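Local coordinates for protein cellobiose 2-epimerase (Ruminococcus albus, PDB 3VW5) that catalyses the reversible epimerisation of cellobiose to 4-O-beta-D-glucosyl-D-mannose, acting on an unmodified sugar, at residues Asn315-Ser320 / Lys324-Ala329; Ala247-Asp252 / Asn375-Met380. The protein carries 2 engineered substitutions. One frame throughout, in Å; residues are numbered along the deposited sequence.

Interaction 1: residues Asn315-Ser320 / Lys324-Ala329; sequences NAYQHS and KFLESA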
loop_
_atom_site.group_PDB
_atom_site.type_symbol
_atom_site.label_atom_id
_atom_site.label_comp_id
_atom_site.label_asym_id
_atom_site.label_seq_id
_atom_site.Cartn_x
_atom_site.Cartn_y
_atom_site.Cartn_z
ATOM N N ASN A 315 -0.186 -5.530 -15.476
ATOM C CA ASN A 315 1.256 -5.384 -15.563
ATOM C C ASN A 315 1.937 -6.619 -16.152
ATOM O O ASN A 315 2.868 -6.504 -16.960
ATOM C CB ASN A 315 1.834 -5.080 -14.184
ATOM C CG ASN A 315 3.304 -4.745 -14.236
ATOM O OD1 ASN A 315 3.681 -3.627 -14.595
ATOM N ND2 ASN A 315 4.145 -5.708 -13.879
ATOM N N ALA A 316 1.475 -7.801 -15.745
ATOM C CA ALA A 316 2.049 -9.047 -16.245
ATOM C C ALA A 316 1.764 -9.193 -17.739
ATOM O O ALA A 316 2.627 -9.649 -18.501
ATOM C CB ALA A 316 1.530 -10.247 -15.468
ATOM N N TYR A 317 0.563 -8.796 -18.159
ATOM C CA TYR A 317 0.242 -8.756 -19.579
ATOM C C TYR A 317 1.222 -7.812 -20.284
ATOM O O TYR A 317 1.905 -8.200 -21.235
ATOM C CB TYR A 317 -1.204 -8.305 -19.808
ATOM C CG TYR A 317 -1.512 -8.027 -21.263
ATOM C CD1 TYR A 317 -1.665 -9.075 -22.170
ATOM C CD2 TYR A 317 -1.626 -6.721 -21.738
ATOM C CE1 TYR A 317 -1.932 -8.833 -23.510
ATOM C CE2 TYR A 317 -1.894 -6.463 -23.080
ATOM C CZ TYR A 317 -2.049 -7.523 -23.964
ATOM O OH TYR A 317 -2.315 -7.289 -25.304
ATOM N N GLN A 318 1.308 -6.581 -19.788
ATOM C CA GLN A 318 2.196 -5.585 -20.381
ATOM C C GLN A 318 3.645 -6.059 -20.559
ATOM O O GLN A 318 4.320 -5.635 -21.489
ATOM C CB GLN A 318 2.163 -4.287 -19.590
ATOM C CG GLN A 318 0.864 -3.537 -19.730
ATOM C CD GLN A 318 0.876 -2.202 -19.004
ATOM O OE1 GLN A 318 1.197 -2.123 -17.814
ATOM N NE2 GLN A 318 0.520 -1.141 -19.717
ATOM N N HIS A 319 4.117 -6.934 -19.677
ATOM C CA HIS A 319 5.487 -7.429 -19.766
ATOM C C HIS A 319 5.591 -8.746 -20.521
ATOM O O HIS A 319 6.689 -9.285 -20.666
ATOM C CB HIS A 319 6.085 -7.621 -18.372
ATOM C CG HIS A 319 6.511 -6.349 -17.709
ATOM N ND1 HIS A 319 5.629 -5.512 -17.062
ATOM C CD2 HIS A 319 7.733 -5.783 -17.569
ATOM C CE1 HIS A 319 6.285 -4.481 -16.563
ATOM N NE2 HIS A 319 7.564 -4.622 -16.856
ATOM N N SER A 320 4.470 -9.279 -20.999
ATOM C CA SER A 320 4.498 -10.634 -21.561
ATOM C C SER A 320 3.731 -10.839 -22.873
ATOM O O SER A 320 4.095 -11.706 -23.671
ATOM C CB SER A 320 4.001 -11.643 -20.521
ATOM O OG SER A 320 2.622 -11.455 -20.276
ATOM N N LYS A 324 -4.146 -14.246 -21.180
ATOM C CA LYS A 324 -4.819 -14.857 -20.044
ATOM C C LYS A 324 -4.668 -13.988 -18.788
ATOM O O LYS A 324 -5.536 -13.999 -17.917
ATOM C CB LYS A 324 -4.388 -16.327 -19.873
ATOM C CG LYS A 324 -3.916 -16.768 -18.500
ATOM C CD LYS A 324 -3.301 -18.203 -18.528
ATOM C CE LYS A 324 -1.838 -18.236 -19.106
ATOM N NZ LYS A 324 -1.076 -19.543 -18.908
ATOM N N PHE A 325 -3.603 -13.190 -18.730
ATOM C CA PHE A 325 -3.412 -12.254 -17.615
ATOM C C PHE A 325 -4.502 -11.186 -17.632
ATOM O O PHE A 325 -5.076 -10.814 -16.587
ATOM C CB PHE A 325 -2.032 -11.595 -17.668
ATOM C CG PHE A 325 -0.911 -12.458 -17.138
ATOM C CD1 PHE A 325 -1.034 -13.129 -15.935
ATOM C CD2 PHE A 325 0.278 -12.581 -17.843
ATOM C CE1 PHE A 325 0.007 -13.910 -15.445
ATOM C CE2 PHE A 325 1.325 -13.361 -17.358
ATOM C CZ PHE A 325 1.189 -14.030 -16.158
ATOM N N LEU A 326 -4.791 -10.711 -18.838
ATOM C CA LEU A 326 -5.859 -9.750 -19.085
ATOM C C LEU A 326 -7.227 -10.283 -18.663
ATOM O O LEU A 326 -7.983 -9.602 -17.971
ATOM C CB LEU A 326 -5.891 -9.418 -20.565
ATOM C CG LEU A 326 -6.014 -7.934 -20.844
ATOM C CD1 LEU A 326 -5.647 -7.139 -19.598
ATOM C CD2 LEU A 326 -5.116 -7.576 -22.008
ATOM N N GLU A 327 -7.550 -11.496 -19.103
ATOM C CA GLU A 327 -8.791 -12.140 -18.696
ATOM C C GLU A 327 -8.881 -12.257 -17.179
ATOM O O GLU A 327 -9.921 -11.957 -16.587
ATOM C CB GLU A 327 -8.945 -13.513 -19.355
ATOM C CG GLU A 327 -9.757 -13.483 -20.659
ATOM C CD GLU A 327 -8.922 -13.803 -21.899
ATOM O OE1 GLU A 327 -8.748 -12.882 -22.741
ATOM O OE2 GLU A 327 -8.453 -14.971 -22.041
ATOM N N SER A 328 -7.789 -12.665 -16.539
ATOM C CA SER A 328 -7.774 -12.744 -15.079
ATOM C C SER A 328 -8.099 -11.386 -14.448
ATOM O O SER A 328 -8.916 -11.298 -13.529
ATOM C CB SER A 328 -6.425 -13.248 -14.577
ATOM O OG SER A 328 -6.195 -14.571 -15.008
ATOM N N ALA A 329 -7.452 -10.334 -14.950
ATOM C CA ALA A 329 -7.739 -8.975 -14.511
ATOM C C ALA A 329 -9.238 -8.709 -14.555
ATOM O O ALA A 329 -9.829 -8.288 -13.551
ATOM C CB ALA A 329 -7.002 -7.967 -15.377
#
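Ala-316 sets its methyl squarely over the ring of Phe-325, with CB 3.5 Å from the ring centroid and only 9° off the ring normal, a CH-pi contact made at the middle of the face. With CG of Phe-325 anti to its own carbonyl carbon (chi1 -80°), the ring is laid across the gap between the helices, where Phe-313 and His-276 also touch it. At the ring's edge, close to its plane, Ser-320 OG stands 3.6 Å from Phe-325 CD2. That hydroxyl donates to Ala-316 O and accepts from Asp-322 N, so two bonds fix it, one as donor and one as acceptor. The backbones run nearest each other here, the CA atoms of Tyr-317 and Phe-325 being 5.4 Å apart, and the CB atoms of Tyr-317 and Phe-325 meet at 4.0 Å.

A second CH-pi contact is equally close: Leu-326 CD2 lies 3.4 Å from the centroid of the Tyr-317 ring, over its centre. Tyr-317 CG is anti to the backbone N (chi1 170°), which carries the ring alongside the neighbouring helix, while Val-387 and Ile-389 of the C-terminal tail touch Leu-326. The solvent side differs in exposure: Tyr-317 and Ser-320 remain partly exposed, and the exposed Lys-324 and Glu-327 add almost nothing. No hydrogen bond crosses between 315-320 and 324-329, so the hairpin is closed mainly by methyls over aromatic faces. This is the short-loop alpha-hairpin by which inner helix 303-318 passes to outer helix 323-340 in the (alpha/alpha)6 barrel.

Interaction 2: residues Ala247-Asp252 / Asn375-Met380; sequences ATWLMD and NGRMCM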
loop_
_atom_site.group_PDB
_atom_site.type_symbol
_atom_site.label_atom_id
_atom_site.label_comp_id
_atom_site.label_asym_id
_atom_site.label_seq_id
_atom_site.Cartn_x
_atom_site.Cartn_y
_atom_site.Cartn_z
ATOM N N ALA A 247 3.817 -6.926 -5.110
ATOM C CA ALA A 247 5.255 -6.761 -5.254
ATOM C C ALA A 247 5.692 -6.818 -6.715
ATOM O O ALA A 247 6.592 -6.084 -7.115
ATOM C CB ALA A 247 6.004 -7.787 -4.421
ATOM N N THR A 248 5.048 -7.663 -7.520
ATOM C CA THR A 248 5.456 -7.807 -8.922
ATOM C C THR A 248 5.418 -6.495 -9.687
ATOM O O THR A 248 6.405 -6.125 -10.324
ATOM C CB THR A 248 4.641 -8.852 -9.693
ATOM O OG1 THR A 248 3.259 -8.451 -9.773
ATOM C CG2 THR A 248 4.785 -10.226 -9.032
ATOM N N TRP A 249 4.289 -5.788 -9.644
ATOM C CA TRP A 249 4.212 -4.529 -10.388
ATOM C C TRP A 249 4.963 -3.377 -9.704
ATOM O O TRP A 249 5.495 -2.501 -10.368
ATOM C CB TRP A 249 2.769 -4.144 -10.733
ATOM C CG TRP A 249 1.931 -3.566 -9.624
ATOM C CD1 TRP A 249 1.081 -4.253 -8.808
ATOM C CD2 TRP A 249 1.817 -2.186 -9.245
ATOM N NE1 TRP A 249 0.458 -3.394 -7.935
ATOM C CE2 TRP A 249 0.889 -2.120 -8.182
ATOM C CE3 TRP A 249 2.405 -1.002 -9.698
ATOM C CZ2 TRP A 249 0.538 -0.912 -7.560
ATOM C CZ3 TRP A 249 2.059 0.193 -9.078
ATOM C CH2 TRP A 249 1.132 0.231 -8.018
ATOM N N LEU A 250 5.022 -3.409 -8.380
ATOM C CA LEU A 250 5.749 -2.411 -7.610
ATOM C C LEU A 250 7.243 -2.468 -7.913
ATOM O O LEU A 250 7.911 -1.441 -8.001
ATOM C CB LEU A 250 5.520 -2.643 -6.123
ATOM C CG LEU A 250 4.675 -1.604 -5.399
ATOM C CD1 LEU A 250 3.766 -0.887 -6.372
ATOM C CD2 LEU A 250 3.908 -2.243 -4.263
ATOM N N MET A 251 7.772 -3.674 -8.068
ATOM C CA MET A 251 9.190 -3.825 -8.341
ATOM C C MET A 251 9.561 -3.423 -9.778
ATOM O O MET A 251 10.626 -2.836 -10.004
ATOM C CB MET A 251 9.643 -5.241 -8.006
ATOM C CG MET A 251 9.848 -5.443 -6.528
ATOM S SD MET A 251 10.553 -7.045 -6.064
ATOM C CE MET A 251 9.358 -8.206 -6.699
ATOM N N ASP A 252 8.683 -3.736 -10.734
ATOM C CA ASP A 252 8.855 -3.299 -12.117
ATOM C C ASP A 252 8.822 -1.788 -12.152
ATOM O O ASP A 252 9.634 -1.156 -12.822
ATOM C CB ASP A 252 7.750 -3.845 -13.029
ATOM C CG ASP A 252 7.936 -5.315 -13.364
ATOM O OD1 ASP A 252 9.058 -5.834 -13.191
ATOM O OD2 ASP A 252 6.954 -5.954 -13.804
ATOM N N ASN A 375 -7.555 0.662 -3.363
ATOM C CA ASN A 375 -8.582 0.630 -4.403
ATOM C C ASN A 375 -8.521 1.866 -5.308
ATOM O O ASN A 375 -8.746 1.770 -6.535
ATOM C CB ASN A 375 -9.987 0.378 -3.830
ATOM C CG ASN A 375 -10.354 1.363 -2.757
ATOM O OD1 ASN A 375 -9.574 2.260 -2.436
ATOM N ND2 ASN A 375 -11.548 1.218 -2.197
ATOM N N GLY A 376 -8.197 3.011 -4.698
ATOM C CA GLY A 376 -7.816 4.211 -5.431
ATOM C C GLY A 376 -6.676 3.973 -6.414
ATOM O O GLY A 376 -6.777 4.302 -7.605
ATOM N N ARG A 377 -5.591 3.371 -5.936
ATOM C CA ARG A 377 -4.450 3.145 -6.818
ATOM C C ARG A 377 -4.805 2.272 -8.020
ATOM O O ARG A 377 -4.376 2.555 -9.134
ATOM C CB ARG A 377 -3.247 2.581 -6.069
ATOM C CG ARG A 377 -1.958 2.715 -6.868
ATOM C CD ARG A 377 -0.731 2.440 -6.012
ATOM N NE ARG A 377 -0.770 1.100 -5.433
ATOM C CZ ARG A 377 0.145 0.611 -4.606
ATOM N NH1 ARG A 377 1.197 1.343 -4.264
ATOM N NH2 ARG A 377 0.008 -0.616 -4.126
ATOM N N MET A 378 -5.605 1.228 -7.801
ATOM C CA MET A 378 -6.009 0.343 -8.904
ATOM C C MET A 378 -6.757 1.101 -10.003
ATOM O O MET A 378 -6.506 0.912 -11.196
ATOM C CB MET A 378 -6.875 -0.807 -8.392
ATOM C CG MET A 378 -7.353 -1.757 -9.474
ATOM S SD MET A 378 -8.989 -2.393 -9.073
ATOM C CE MET A 378 -9.971 -0.890 -9.117
ATOM N N CYS A 379 -7.683 1.957 -9.597
ATOM C CA CYS A 379 -8.442 2.717 -10.569
ATOM C C CYS A 379 -7.486 3.559 -11.409
ATOM O O CYS A 379 -7.495 3.476 -12.652
ATOM C CB CYS A 379 -9.515 3.558 -9.885
ATOM S SG CYS A 379 -10.724 2.547 -8.972
ATOM N N MET A 380 -6.628 4.320 -10.730
ATOM C CA MET A 380 -5.676 5.188 -11.412
ATOM C C MET A 380 -4.676 4.436 -12.266
ATOM O O MET A 380 -4.339 4.887 -13.363
ATOM C CB MET A 380 -4.970 6.094 -10.415
ATOM C CG MET A 380 -5.967 6.908 -9.639
ATOM S SD MET A 380 -5.265 8.065 -8.473
ATOM C CE MET A 380 -5.999 7.507 -6.927
#
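Trp-249 and Arg-377 bridge two helices whose backbones stay well apart, the nearest CA pair, Trp-249 and Met-378, being separated by 11.4 Å. The segment 375-380 begins with Asn-375, which makes no contact with 247-252: its OD1 takes a weak bond from Gly-376 N, and its ND2 binds Glu-348. Gly-376 then leads into Arg-377, which carries the whole contact from this side. Its CG is anti to the backbone N (chi1 -164°) and the chain bends at chi3 (59°), bringing the guanidinium across the end of the indole. The meeting is edge-to-face: the benzo edge of Trp-249 points at the flat side of the guanidinium, the two planes 85° apart, with Trp-249 CZ2 3.2 Å from Arg-377 NE. Trp-249 CH2 also meets the methylene Arg-377 CD, at 3.5 Å. Leu-250 CD1, itself lying over a face of the indole near its rim, comes within 4.0 Å of Arg-377 NH1.

Helices 241-258 and 373-385 belong to the inner ring of the (alpha/alpha)6 barrel, and the arginine reaches into the barrel's middle. There NH1 pairs with Glu-187 and binds Tyr-117 OH, while NH2 forms salt bridges to Glu-246 and Glu-308; Glu-308 also accepts from Trp-249 NE1, so one carboxylate fixes both partners. A leucine in place of Arg-377 would probably leave Glu-187, Glu-246 and Glu-308 without their buried cationic mate, Glu-308 keeping Trp-249 NE1, and the edge of Trp-249 without the flat group it abuts. Farther along, Met-378 swings its thioether away from 247-252 onto Val-310 and Val-311 of helix 303-318. Met-380 packs instead on Phe-56, Asn-59 and Thr-63 of helix 47-64.

Interaction 2 lies deep in the barrel, its centre about 8 Å from that of the chain, whereas interaction 1, about 21 Å out, is buried too but near the periphery, with Tyr-317 and Ser-320 partly exposed. The deep contact joins two inner helices far apart in sequence and surrounds a buried charge with carboxylates; the peripheral one closes a local inner-to-outer hairpin mainly with apolar and aromatic groups and no hydrogen bond across. No helix is common to both, yet helix 303-318 packs directly on helix 241-258. There Asn-315 ND2 lies 2.8 Å from Asp-252 OD2, a probable hydrogen bond, and Asn-315 CG packs on Trp-249 CB. The centres of the two contacts are about 13 Å apart.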